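Local coordinates for RagB/SusD family nutrient uptake outer membrane protein (Bacteroides thetaiotaomicron, PDB 7KV2) that probably binds beta-glucans at the bacterial surface, as a SusD-family outer-membrane protein of a gut bacterium's glycan-uptake system, at residues M73-M77 and W94-M98; Y155-W159 and L186-M190; W159-N164 and K494-P499; E179-A183 and G508-Q512. All blocks are in the same frame, centred on the assembly; numbering follows the deposited sequence.

Interaction 1. Residues M73-M77 and W94-M98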
loop_
_atom_site.group_PDB
_atom_site.type_symbol
_atom_site.label_atom_id
_atom_site.label_comp_id
_atom_site.label_asym_id
_atom_site.label_seq_id
_atom_site.Cartn_x
_atom_site.Cartn_y
_atom_site.Cartn_z
ATOM N N MET A 73 -1.522 -5.290 -5.641
ATOM C CA MET A 73 -1.276 -6.745 -5.522
ATOM C C MET A 73 -2.236 -7.364 -4.478
ATOM O O MET A 73 -2.671 -8.547 -4.700
ATOM C CB MET A 73 0.180 -7.102 -5.230
ATOM C CG MET A 73 1.164 -6.785 -6.346
ATOM S SD MET A 73 0.769 -7.459 -7.978
ATOM C CE MET A 73 -0.303 -6.192 -8.647
ATOM N N SER A 74 -2.598 -6.663 -3.397
ATOM C CA SER A 74 -3.649 -7.137 -2.462
ATOM C C SER A 74 -5.041 -6.766 -2.987
ATOM O O SER A 74 -5.959 -7.605 -2.873
ATOM C CB SER A 74 -3.382 -6.725 -1.044
ATOM O OG SER A 74 -3.554 -5.324 -0.849
ATOM N N ASP A 75 -5.260 -5.544 -3.488
ATOM C CA ASP A 75 -6.651 -5.124 -3.803
ATOM C C ASP A 75 -7.250 -6.011 -4.891
ATOM O O ASP A 75 -8.468 -6.164 -4.872
ATOM C CB ASP A 75 -6.742 -3.632 -4.142
ATOM C CG ASP A 75 -6.601 -2.745 -2.907
ATOM O OD1 ASP A 75 -7.175 -3.095 -1.827
ATOM O OD2 ASP A 75 -5.944 -1.685 -3.021
ATOM N N ILE A 76 -6.467 -6.522 -5.843
ATOM C CA ILE A 76 -7.040 -7.367 -6.927
ATOM C C ILE A 76 -7.631 -8.632 -6.271
ATOM O O ILE A 76 -8.479 -9.277 -6.921
ATOM C CB ILE A 76 -6.023 -7.681 -8.038
ATOM C CG1 ILE A 76 -4.800 -8.451 -7.524
ATOM C CG2 ILE A 76 -5.662 -6.403 -8.775
ATOM C CD1 ILE A 76 -3.720 -8.776 -8.536
ATOM N N MET A 77 -7.199 -9.020 -5.057
ATOM C CA MET A 77 -7.709 -10.257 -4.394
ATOM C C MET A 77 -8.938 -9.974 -3.530
ATOM O O MET A 77 -9.562 -10.947 -2.947
ATOM C CB MET A 77 -6.605 -10.953 -3.587
ATOM C CG MET A 77 -5.423 -11.292 -4.457
ATOM S SD MET A 77 -4.238 -12.440 -3.657
ATOM C CE MET A 77 -3.263 -11.283 -2.690
ATOM N N TRP A 94 -1.638 -11.716 -12.133
ATOM C CA TRP A 94 -2.620 -10.912 -11.362
ATOM C C TRP A 94 -3.998 -11.568 -11.444
ATOM O O TRP A 94 -4.698 -11.673 -10.420
ATOM C CB TRP A 94 -2.716 -9.501 -11.952
ATOM C CG TRP A 94 -1.482 -8.656 -11.921
ATOM C CD1 TRP A 94 -0.176 -8.987 -11.715
ATOM C CD2 TRP A 94 -1.478 -7.258 -12.220
ATOM N NE1 TRP A 94 0.637 -7.880 -11.826
ATOM C CE2 TRP A 94 -0.144 -6.811 -12.182
ATOM C CE3 TRP A 94 -2.494 -6.347 -12.496
ATOM C CZ2 TRP A 94 0.176 -5.466 -12.326
ATOM C CZ3 TRP A 94 -2.172 -5.028 -12.687
ATOM C CH2 TRP A 94 -0.850 -4.602 -12.600
ATOM N N HIS A 95 -4.373 -11.985 -12.650
ATOM C CA HIS A 95 -5.688 -12.646 -12.885
ATOM C C HIS A 95 -5.757 -13.938 -12.060
ATOM O O HIS A 95 -6.794 -14.195 -11.361
ATOM C CB HIS A 95 -5.878 -12.869 -14.379
ATOM C CG HIS A 95 -6.096 -11.630 -15.135
ATOM N ND1 HIS A 95 -7.327 -10.989 -15.114
ATOM C CD2 HIS A 95 -5.279 -10.914 -15.943
ATOM C CE1 HIS A 95 -7.245 -9.926 -15.898
ATOM N NE2 HIS A 95 -6.020 -9.855 -16.442
ATOM N N LEU A 96 -4.670 -14.697 -12.032
ATOM C CA LEU A 96 -4.667 -15.942 -11.233
ATOM C C LEU A 96 -4.809 -15.639 -9.742
ATOM O O LEU A 96 -5.657 -16.273 -9.073
ATOM C CB LEU A 96 -3.402 -16.742 -11.543
ATOM C CG LEU A 96 -3.214 -17.186 -12.987
ATOM C CD1 LEU A 96 -1.918 -17.997 -13.073
ATOM C CD2 LEU A 96 -4.368 -18.019 -13.487
ATOM N N MET A 97 -4.047 -14.687 -9.191
ATOM C CA MET A 97 -4.159 -14.338 -7.766
ATOM C C MET A 97 -5.600 -13.914 -7.438
ATOM O O MET A 97 -6.102 -14.227 -6.347
ATOM C CB MET A 97 -3.243 -13.158 -7.447
ATOM C CG MET A 97 -1.787 -13.506 -7.491
ATOM S SD MET A 97 -0.742 -11.998 -7.608
ATOM C CE MET A 97 -1.154 -11.206 -6.057
ATOM N N MET A 98 -6.200 -13.118 -8.316
ATOM C CA MET A 98 -7.543 -12.552 -8.083
ATOM C C MET A 98 -8.558 -13.700 -7.946
ATOM O O MET A 98 -9.457 -13.596 -7.105
ATOM C CB MET A 98 -7.923 -11.610 -9.230
ATOM C CG MET A 98 -9.353 -11.154 -9.189
ATOM S SD MET A 98 -10.479 -12.235 -10.106
ATOM C CE MET A 98 -11.865 -11.170 -10.484
#

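Interaction 2. Residues Y155-W159 and L186-M190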
loop_
_atom_site.group_PDB
_atom_site.type_symbol
_atom_site.label_atom_id
_atom_site.label_comp_id
_atom_site.label_asym_id
_atom_site.label_seq_id
_atom_site.Cartn_x
_atom_site.Cartn_y
_atom_site.Cartn_z
ATOM N N TYR A 155 9.841 -7.008 5.529
ATOM C CA TYR A 155 9.407 -8.372 5.941
ATOM C C TYR A 155 7.876 -8.460 5.953
ATOM O O TYR A 155 7.344 -9.490 5.608
ATOM C CB TYR A 155 9.960 -8.775 7.311
ATOM C CG TYR A 155 11.321 -9.406 7.198
ATOM C CD1 TYR A 155 11.479 -10.551 6.449
ATOM C CD2 TYR A 155 12.435 -8.891 7.835
ATOM C CE1 TYR A 155 12.711 -11.164 6.293
ATOM C CE2 TYR A 155 13.676 -9.505 7.699
ATOM C CZ TYR A 155 13.821 -10.632 6.915
ATOM O OH TYR A 155 15.032 -11.261 6.754
ATOM N N ASN A 156 7.190 -7.360 6.257
ATOM C CA ASN A 156 5.724 -7.304 6.272
ATOM C C ASN A 156 5.208 -7.571 4.853
ATOM O O ASN A 156 4.181 -8.252 4.716
ATOM C CB ASN A 156 5.254 -5.962 6.852
ATOM C CG ASN A 156 3.761 -5.920 6.960
ATOM O OD1 ASN A 156 3.161 -6.818 7.571
ATOM N ND2 ASN A 156 3.162 -4.883 6.361
ATOM N N TRP A 157 5.897 -7.102 3.812
ATOM C CA TRP A 157 5.434 -7.342 2.426
ATOM C C TRP A 157 5.429 -8.877 2.210
ATOM O O TRP A 157 4.456 -9.430 1.707
ATOM C CB TRP A 157 6.372 -6.669 1.433
ATOM C CG TRP A 157 6.231 -5.178 1.256
ATOM C CD1 TRP A 157 5.255 -4.357 1.728
ATOM C CD2 TRP A 157 7.100 -4.356 0.461
ATOM N NE1 TRP A 157 5.465 -3.075 1.288
ATOM C CE2 TRP A 157 6.575 -3.044 0.497
ATOM C CE3 TRP A 157 8.252 -4.598 -0.291
ATOM C CZ2 TRP A 157 7.191 -1.977 -0.145
ATOM C CZ3 TRP A 157 8.832 -3.545 -0.985
ATOM C CH2 TRP A 157 8.289 -2.252 -0.920
ATOM N N VAL A 158 6.521 -9.561 2.548
ATOM C CA VAL A 158 6.588 -11.031 2.284
ATOM C C VAL A 158 5.801 -11.819 3.325
ATOM O O VAL A 158 5.245 -12.852 2.935
ATOM C CB VAL A 158 8.027 -11.542 2.088
ATOM C CG1 VAL A 158 8.543 -11.214 0.698
ATOM C CG2 VAL A 158 8.982 -11.031 3.146
ATOM N N TRP A 159 5.722 -11.355 4.558
ATOM C CA TRP A 159 4.923 -11.994 5.634
ATOM C C TRP A 159 3.454 -12.051 5.200
ATOM O O TRP A 159 2.804 -13.144 5.258
ATOM C CB TRP A 159 5.120 -11.262 6.948
ATOM C CG TRP A 159 4.326 -11.764 8.115
ATOM C CD1 TRP A 159 4.416 -12.999 8.703
ATOM C CD2 TRP A 159 3.333 -11.037 8.860
ATOM N NE1 TRP A 159 3.554 -13.085 9.758
ATOM C CE2 TRP A 159 2.851 -11.905 9.863
ATOM C CE3 TRP A 159 2.774 -9.757 8.757
ATOM C CZ2 TRP A 159 1.880 -11.511 10.772
ATOM C CZ3 TRP A 159 1.812 -9.360 9.657
ATOM C CH2 TRP A 159 1.383 -10.222 10.675
ATOM N N LEU A 186 7.840 -15.493 12.090
ATOM C CA LEU A 186 8.313 -14.220 11.477
ATOM C C LEU A 186 7.649 -13.056 12.222
ATOM O O LEU A 186 8.358 -12.106 12.590
ATOM C CB LEU A 186 8.039 -14.240 9.976
ATOM C CG LEU A 186 8.472 -12.979 9.231
ATOM C CD1 LEU A 186 9.914 -12.589 9.513
ATOM C CD2 LEU A 186 8.262 -13.145 7.742
ATOM N N TYR A 187 6.362 -13.178 12.559
ATOM C CA TYR A 187 5.611 -12.174 13.353
ATOM C C TYR A 187 6.405 -11.853 14.628
ATOM O O TYR A 187 6.625 -10.682 14.992
ATOM C CB TYR A 187 4.193 -12.650 13.691
ATOM C CG TYR A 187 3.524 -11.765 14.695
ATOM C CD1 TYR A 187 3.065 -10.509 14.316
ATOM C CD2 TYR A 187 3.491 -12.084 16.039
ATOM C CE1 TYR A 187 2.512 -9.638 15.230
ATOM C CE2 TYR A 187 2.948 -11.217 16.969
ATOM C CZ TYR A 187 2.476 -9.978 16.564
ATOM O OH TYR A 187 1.918 -9.106 17.440
ATOM N N GLU A 188 6.854 -12.908 15.293
ATOM C CA GLU A 188 7.619 -12.785 16.552
ATOM C C GLU A 188 8.858 -11.923 16.329
ATOM O O GLU A 188 9.060 -11.043 17.161
ATOM C CB GLU A 188 7.966 -14.170 17.096
ATOM C CG GLU A 188 6.781 -14.819 17.764
ATOM C CD GLU A 188 6.234 -14.091 18.979
ATOM O OE1 GLU A 188 7.025 -13.418 19.683
ATOM O OE2 GLU A 188 4.996 -14.194 19.212
ATOM N N LYS A 189 9.646 -12.190 15.287
ATOM C CA LYS A 189 10.863 -11.403 14.984
ATOM C C LYS A 189 10.442 -9.949 14.686
ATOM O O LYS A 189 11.118 -8.990 15.157
ATOM C CB LYS A 189 11.607 -11.970 13.787
ATOM C CG LYS A 189 12.112 -13.395 13.918
ATOM C CD LYS A 189 13.339 -13.534 14.768
ATOM C CE LYS A 189 13.937 -14.919 14.644
ATOM N NZ LYS A 189 14.665 -15.284 15.879
ATOM N N MET A 190 9.392 -9.783 13.871
ATOM C CA MET A 190 8.926 -8.425 13.446
ATOM C C MET A 190 8.493 -7.606 14.664
ATOM O O MET A 190 8.988 -6.471 14.844
ATOM C CB MET A 190 7.774 -8.556 12.448
ATOM C CG MET A 190 8.270 -9.058 11.107
ATOM S SD MET A 190 6.919 -9.567 9.988
ATOM C CE MET A 190 5.954 -8.064 9.801
#

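Interaction 3. Residues W159-N164 and K494-P499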
loop_
_atom_site.group_PDB
_atom_site.type_symbol
_atom_site.label_atom_id
_atom_site.label_comp_id
_atom_site.label_asym_id
_atom_site.label_seq_id
_atom_site.Cartn_x
_atom_site.Cartn_y
_atom_site.Cartn_z
ATOM N N TRP A 159 5.722 -11.355 4.558
ATOM C CA TRP A 159 4.923 -11.994 5.634
ATOM C C TRP A 159 3.454 -12.051 5.200
ATOM O O TRP A 159 2.804 -13.144 5.258
ATOM C CB TRP A 159 5.120 -11.262 6.948
ATOM C CG TRP A 159 4.326 -11.764 8.115
ATOM C CD1 TRP A 159 4.416 -12.999 8.703
ATOM C CD2 TRP A 159 3.333 -11.037 8.860
ATOM N NE1 TRP A 159 3.554 -13.085 9.758
ATOM C CE2 TRP A 159 2.851 -11.905 9.863
ATOM C CE3 TRP A 159 2.774 -9.757 8.757
ATOM C CZ2 TRP A 159 1.880 -11.511 10.772
ATOM C CZ3 TRP A 159 1.812 -9.360 9.657
ATOM C CH2 TRP A 159 1.383 -10.222 10.675
ATOM N N LYS A 160 2.914 -10.910 4.761
ATOM C CA LYS A 160 1.491 -10.855 4.375
ATOM C C LYS A 160 1.250 -11.711 3.137
ATOM O O LYS A 160 0.261 -12.439 3.156
ATOM C CB LYS A 160 1.007 -9.402 4.180
ATOM C CG LYS A 160 0.701 -8.736 5.506
ATOM C CD LYS A 160 -0.162 -7.515 5.366
ATOM C CE LYS A 160 -0.819 -7.162 6.671
ATOM N NZ LYS A 160 -1.722 -6.009 6.482
ATOM N N PHE A 161 2.021 -11.562 2.063
ATOM C CA PHE A 161 1.677 -12.191 0.770
ATOM C C PHE A 161 2.040 -13.687 0.815
ATOM O O PHE A 161 1.291 -14.435 0.214
ATOM C CB PHE A 161 2.333 -11.514 -0.422
ATOM C CG PHE A 161 1.640 -10.218 -0.824
ATOM C CD1 PHE A 161 0.534 -10.223 -1.664
ATOM C CD2 PHE A 161 2.125 -8.990 -0.383
ATOM C CE1 PHE A 161 -0.110 -9.039 -2.018
ATOM C CE2 PHE A 161 1.505 -7.793 -0.759
ATOM C CZ PHE A 161 0.398 -7.820 -1.580
ATOM N N TRP A 162 3.131 -14.066 1.471
ATOM C CA TRP A 162 3.617 -15.480 1.382
ATOM C C TRP A 162 3.702 -16.182 2.753
ATOM O O TRP A 162 3.650 -17.438 2.742
ATOM C CB TRP A 162 4.954 -15.524 0.665
ATOM C CG TRP A 162 4.891 -15.308 -0.808
ATOM C CD1 TRP A 162 4.554 -16.225 -1.752
ATOM C CD2 TRP A 162 5.194 -14.090 -1.508
ATOM N NE1 TRP A 162 4.647 -15.677 -2.993
ATOM C CE2 TRP A 162 5.039 -14.364 -2.876
ATOM C CE3 TRP A 162 5.552 -12.793 -1.103
ATOM C CZ2 TRP A 162 5.292 -13.411 -3.860
ATOM C CZ3 TRP A 162 5.838 -11.866 -2.077
ATOM C CH2 TRP A 162 5.650 -12.147 -3.427
ATOM N N GLY A 163 3.868 -15.449 3.857
ATOM C CA GLY A 163 3.721 -15.946 5.240
ATOM C C GLY A 163 4.971 -16.680 5.746
ATOM O O GLY A 163 5.647 -16.148 6.650
ATOM N N ASN A 164 5.218 -17.887 5.232
ATOM C CA ASN A 164 6.295 -18.816 5.708
ATOM C C ASN A 164 7.530 -18.647 4.826
ATOM O O ASN A 164 7.612 -19.342 3.788
ATOM C CB ASN A 164 5.798 -20.271 5.683
ATOM C CG ASN A 164 4.470 -20.474 6.361
ATOM O OD1 ASN A 164 4.330 -20.356 7.567
ATOM N ND2 ASN A 164 3.457 -20.779 5.579
ATOM N N LYS A 494 -4.718 -18.021 2.095
ATOM C CA LYS A 494 -4.152 -16.904 2.901
ATOM C C LYS A 494 -2.708 -16.554 2.470
ATOM O O LYS A 494 -2.354 -15.349 2.520
ATOM C CB LYS A 494 -4.266 -17.244 4.383
ATOM C CG LYS A 494 -3.658 -16.208 5.312
ATOM C CD LYS A 494 -4.072 -16.387 6.763
ATOM C CE LYS A 494 -3.499 -15.272 7.608
ATOM N NZ LYS A 494 -3.785 -15.448 9.050
ATOM N N TYR A 495 -1.865 -17.549 2.150
ATOM C CA TYR A 495 -0.448 -17.390 1.742
ATOM C C TYR A 495 -0.301 -17.836 0.288
ATOM O O TYR A 495 -0.689 -19.008 -0.025
ATOM C CB TYR A 495 0.478 -18.175 2.690
ATOM C CG TYR A 495 0.268 -17.882 4.146
ATOM C CD1 TYR A 495 0.311 -16.575 4.614
ATOM C CD2 TYR A 495 0.044 -18.897 5.068
ATOM C CE1 TYR A 495 0.103 -16.273 5.943
ATOM C CE2 TYR A 495 -0.150 -18.609 6.412
ATOM C CZ TYR A 495 -0.094 -17.299 6.856
ATOM O OH TYR A 495 -0.310 -16.974 8.163
ATOM N N LEU A 496 0.224 -16.975 -0.597
ATOM C CA LEU A 496 0.376 -17.299 -2.041
ATOM C C LEU A 496 1.432 -18.394 -2.200
ATOM O O LEU A 496 2.300 -18.527 -1.348
ATOM C CB LEU A 496 0.834 -16.072 -2.826
ATOM C CG LEU A 496 -0.255 -14.999 -3.013
ATOM C CD1 LEU A 496 0.395 -13.682 -3.414
ATOM C CD2 LEU A 496 -1.249 -15.452 -4.070
ATOM N N PRO A 497 1.422 -19.128 -3.325
ATOM C CA PRO A 497 2.525 -20.022 -3.665
ATOM C C PRO A 497 3.822 -19.212 -3.749
ATOM O O PRO A 497 3.826 -18.170 -4.444
ATOM C CB PRO A 497 2.209 -20.554 -5.066
ATOM C CG PRO A 497 0.725 -20.341 -5.214
ATOM C CD PRO A 497 0.403 -19.113 -4.373
ATOM N N ILE A 498 4.885 -19.713 -3.095
ATOM C CA ILE A 498 6.284 -19.201 -3.280
ATOM C C ILE A 498 6.706 -19.405 -4.731
ATOM O O ILE A 498 6.449 -20.467 -5.290
ATOM C CB ILE A 498 7.213 -19.869 -2.254
ATOM C CG1 ILE A 498 6.740 -19.541 -0.840
ATOM C CG2 ILE A 498 8.667 -19.470 -2.491
ATOM C CD1 ILE A 498 7.370 -20.380 0.260
ATOM N N PRO A 499 7.339 -18.417 -5.419
ATOM C CA PRO A 499 7.793 -18.603 -6.792
ATOM C C PRO A 499 8.624 -19.898 -6.972
ATOM O O PRO A 499 9.437 -20.203 -6.087
ATOM C CB PRO A 499 8.640 -17.350 -7.068
ATOM C CG PRO A 499 7.983 -16.284 -6.192
ATOM C CD PRO A 499 7.568 -17.032 -4.955
HETATM O O HOH W 1 -1.575 -13.593 4.662
HETATM O O HOH W 2 -1.773 -13.817 0.165
#

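Interaction 4. Residues E179-A183 and G508-Q512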
loop_
_atom_site.group_PDB
_atom_site.type_symbol
_atom_site.label_atom_id
_atom_site.label_comp_id
_atom_site.label_asym_id
_atom_site.label_seq_id
_atom_site.Cartn_x
_atom_site.Cartn_y
_atom_site.Cartn_z
ATOM N N GLU A 179 15.974 -21.212 8.720
ATOM C CA GLU A 179 16.118 -20.087 7.758
ATOM C C GLU A 179 14.762 -19.740 7.117
ATOM O O GLU A 179 14.445 -18.544 7.159
ATOM C CB GLU A 179 17.139 -20.362 6.672
ATOM C CG GLU A 179 17.772 -19.098 6.152
ATOM C CD GLU A 179 18.095 -19.238 4.694
ATOM O OE1 GLU A 179 17.282 -19.863 4.004
ATOM O OE2 GLU A 179 19.176 -18.785 4.276
ATOM N N GLN A 180 14.003 -20.703 6.563
ATOM C CA GLN A 180 12.537 -20.525 6.343
ATOM C C GLN A 180 11.858 -20.496 7.711
ATOM O O GLN A 180 11.953 -21.498 8.423
ATOM C CB GLN A 180 11.898 -21.608 5.478
ATOM C CG GLN A 180 10.469 -21.263 5.044
ATOM C CD GLN A 180 9.772 -22.302 4.187
ATOM O OE1 GLN A 180 10.122 -23.480 4.212
ATOM N NE2 GLN A 180 8.753 -21.882 3.434
ATOM N N LEU A 181 11.176 -19.405 8.079
ATOM C CA LEU A 181 10.358 -19.381 9.312
ATOM C C LEU A 181 8.898 -19.662 8.970
ATOM O O LEU A 181 8.511 -19.464 7.799
ATOM C CB LEU A 181 10.499 -18.031 10.017
ATOM C CG LEU A 181 11.894 -17.643 10.498
ATOM C CD1 LEU A 181 11.814 -16.354 11.292
ATOM C CD2 LEU A 181 12.513 -18.748 11.350
ATOM N N THR A 182 8.118 -20.082 9.971
ATOM C CA THR A 182 6.631 -20.077 9.924
ATOM C C THR A 182 6.214 -18.594 9.946
ATOM O O THR A 182 6.988 -17.758 10.472
ATOM C CB THR A 182 5.973 -20.840 11.086
ATOM O OG1 THR A 182 6.204 -20.078 12.273
ATOM C CG2 THR A 182 6.471 -22.267 11.267
ATOM N N ALA A 183 5.053 -18.265 9.401
ATOM C CA ALA A 183 4.457 -16.911 9.504
ATOM C C ALA A 183 4.474 -16.448 10.964
ATOM O O ALA A 183 4.921 -15.297 11.220
ATOM C CB ALA A 183 3.052 -16.949 8.926
ATOM N N GLY A 508 15.364 -27.829 -1.526
ATOM C CA GLY A 508 14.543 -28.470 -0.479
ATOM C C GLY A 508 14.526 -27.698 0.825
ATOM O O GLY A 508 13.822 -28.156 1.734
ATOM N N THR A 509 15.258 -26.582 0.919
ATOM C CA THR A 509 15.290 -25.630 2.075
ATOM C C THR A 509 13.926 -24.949 2.291
ATOM O O THR A 509 13.578 -24.738 3.474
ATOM C CB THR A 509 16.367 -24.555 1.854
ATOM O OG1 THR A 509 17.609 -25.160 2.193
ATOM C CG2 THR A 509 16.208 -23.289 2.669
ATOM N N LEU A 510 13.235 -24.569 1.199
ATOM C CA LEU A 510 11.927 -23.834 1.176
ATOM C C LEU A 510 10.766 -24.813 0.959
ATOM O O LEU A 510 10.675 -25.308 -0.155
ATOM C CB LEU A 510 11.936 -22.834 0.013
ATOM C CG LEU A 510 12.482 -21.434 0.279
ATOM C CD1 LEU A 510 12.235 -20.554 -0.932
ATOM C CD2 LEU A 510 11.855 -20.804 1.512
ATOM N N VAL A 511 9.909 -25.039 1.964
ATOM C CA VAL A 511 8.645 -25.829 1.850
ATOM C C VAL A 511 7.591 -24.925 1.185
ATOM O O VAL A 511 7.212 -23.913 1.838
ATOM C CB VAL A 511 8.106 -26.323 3.210
ATOM C CG1 VAL A 511 6.916 -27.272 3.038
ATOM C CG2 VAL A 511 9.186 -26.963 4.078
ATOM N N GLN A 512 7.105 -25.327 0.005
ATOM C CA GLN A 512 6.000 -24.674 -0.756
ATOM C C GLN A 512 4.740 -24.613 0.107
ATOM O O GLN A 512 4.484 -25.508 0.921
ATOM C CB GLN A 512 5.754 -25.380 -2.092
ATOM C CG GLN A 512 4.730 -24.691 -2.996
ATOM C CD GLN A 512 5.069 -23.238 -3.262
ATOM O OE1 GLN A 512 4.775 -22.375 -2.422
ATOM N NE2 GLN A 512 5.726 -22.990 -4.395
HETATM O O HOH W 3 14.883 -23.558 5.405
#

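Interaction 1. Residues M73-M77 and W94-M98
Four methionines, an isoleucine and a tryptophan fill the space between segment 73-77, where helix 70-75 gives way to loop, and helix 92-98, and their rotamers decide how they fit. M73 folds back on itself (chi1 m, chi2 m, chi3 p), which lays its thioether over one face of the W94 indole: SD is 4.2 Å and CE 3.8 Å from the centroid of the five-membered ring, a Met-aromatic contact with a CH-pi component. M97 leaves its helix toward the other segment in an m, t, p conformation, so that its CE reaches 3.3 Å from M73 O and 4.0 Å from M77 CE. I76, with chi1 p and chi2 t, extends CD1 to 3.6 Å from W94 CB. M98 differs: its t rotamer leads the thioether away, while CG lies 3.1 Å from I76 O where the backbones come closest, M77 CA to M98 CA being 4.3 Å. F161 of helix 137-162 packs on M73 and M77, placing the contact in the interior of this SusD-family, largely helical fold. The two segments are thus held by dispersion and sulfur-aromatic packing without direct hydrogen bonds, and M73 O, left with no polar partner, faces a methyl group instead.

Interaction 2. Residues Y155-W159 and L186-M190
This is a buried, nearly antiparallel helix-helix packing between helix 137-162 and helix 183-200, in the helical part of the protein. The short axes run at 162° to one another and approach to 10.9 Å, a wide spacing filled by large side chains. M190 reaches into the gap between Y155 and W159: its SD lies 4.2 Å from the centroid of the W159 five-membered ring, over the face, and 4.1 Å from Y155 CB, while its CE is 3.6 Å from N156 CA. Antiparallel helix packing is consistent with the TPR-like helical region of SusD-family proteins. One helical turn before M190, L186 sets CD2 3.7 Å from W159 CB and CD1 4.0 Å from Y155 CD1. Y187 adds a slid-apart aromatic pair with W159, ring centroids 5.9 Å apart and planes at 30°. The polar ends of the aromatic residues turn to other partners: W159 NE1 bonds A183 O, Y155 OH bonds F168 O and Y187 OH bonds D233.

Interaction 3. Residues W159-N164 and K494-P499
The C-terminal end of helix 137-162 meets the irregular chain of 494-499, extended from Y495 onward, which crosses it closest at W162 and Y495 (CA to CA 4.5 Å). In this SusD-family fold the contact joins long helix 137-162, in the N-terminal half of the chain and probably part of the TPR-like region, to the segment leading into helix 500-505. L496 N donates to F161 O at 2.9 Å, almost linearly. Two waters extend the link: one bridges K160 O (2.6 Å) and K494 O (2.9 Å), the other F161 O (3.1 Å) and the same K494 O (2.9 Å). Just past the helix, G163 turns the chain with positive phi, and its CA sits 3.5 Å from Y495 CD1, where a CB would clash with the ring. The Y495 side chain covers this turn, its CB 3.3 Å from W162 O. F161 CD1 meets L496 CD1 at 3.9 Å. The W162 indole lies along the extended chain between L496 and P499 and also meets W112 of helix 110-130 edge-to-face; W162 NE1 donates to P497 O at 3.0 Å.

Interaction 4. Residues E179-A183 and G508-Q512
Q180 carries the polar part of this surface contact between two loops of the SusD-family fold, one leading into helix 183-200 and the other following helix 500-505. Its carboxamide pairs with the backbone of V511 in both directions: V511 N donates to Q180 OE1 at 2.7 Å, and Q180 NE2 donates to V511 O at 3.0 Å. Both polar groups of one backbone residue are thereby satisfied by a single extended side chain, much as a neighbouring strand would satisfy them. Q180 NE2 has a second acceptor in N164 O, which links the pair to the loop that follows helix 137-162. At the start of helix 183-200, T182 takes the N-cap position and accepts from Q185 N through OG1, while A183 N is bonded to N164 OD1. Other contacts are van der Waals: L510 CD2 lies 3.7 Å from Q180 CD, and T509 CG2 3.8 Å from the carboxylate atom E179 OE1. Q180 N is met by a water, which accepts from it at 3.2 Å and donates to T509 O at 2.6 Å.

Overall arrangement
From the N terminus, interaction 1 closes first, a short loop from helix 70-75 to helix 92-98 complete before the others open. Interaction 2 then joins helices 137-162 and 183-200 across the connection between them. Interaction 3 starts from the same helix 137-162, shares W159 with interaction 2, and reaches over 300 residues to 494-499; interaction 4 starts in the loop that runs into helix 183-200 and reaches 508-512. Interactions 2, 3 and 4 therefore cross one another in sequence, tying the N-terminal helical region to the C-terminal tail. Hydrogen bonds from Q180 to N164 and from I498 to Q512 join 3 with 4. F161 and L496 carry the packing from interaction 3 to interaction 1.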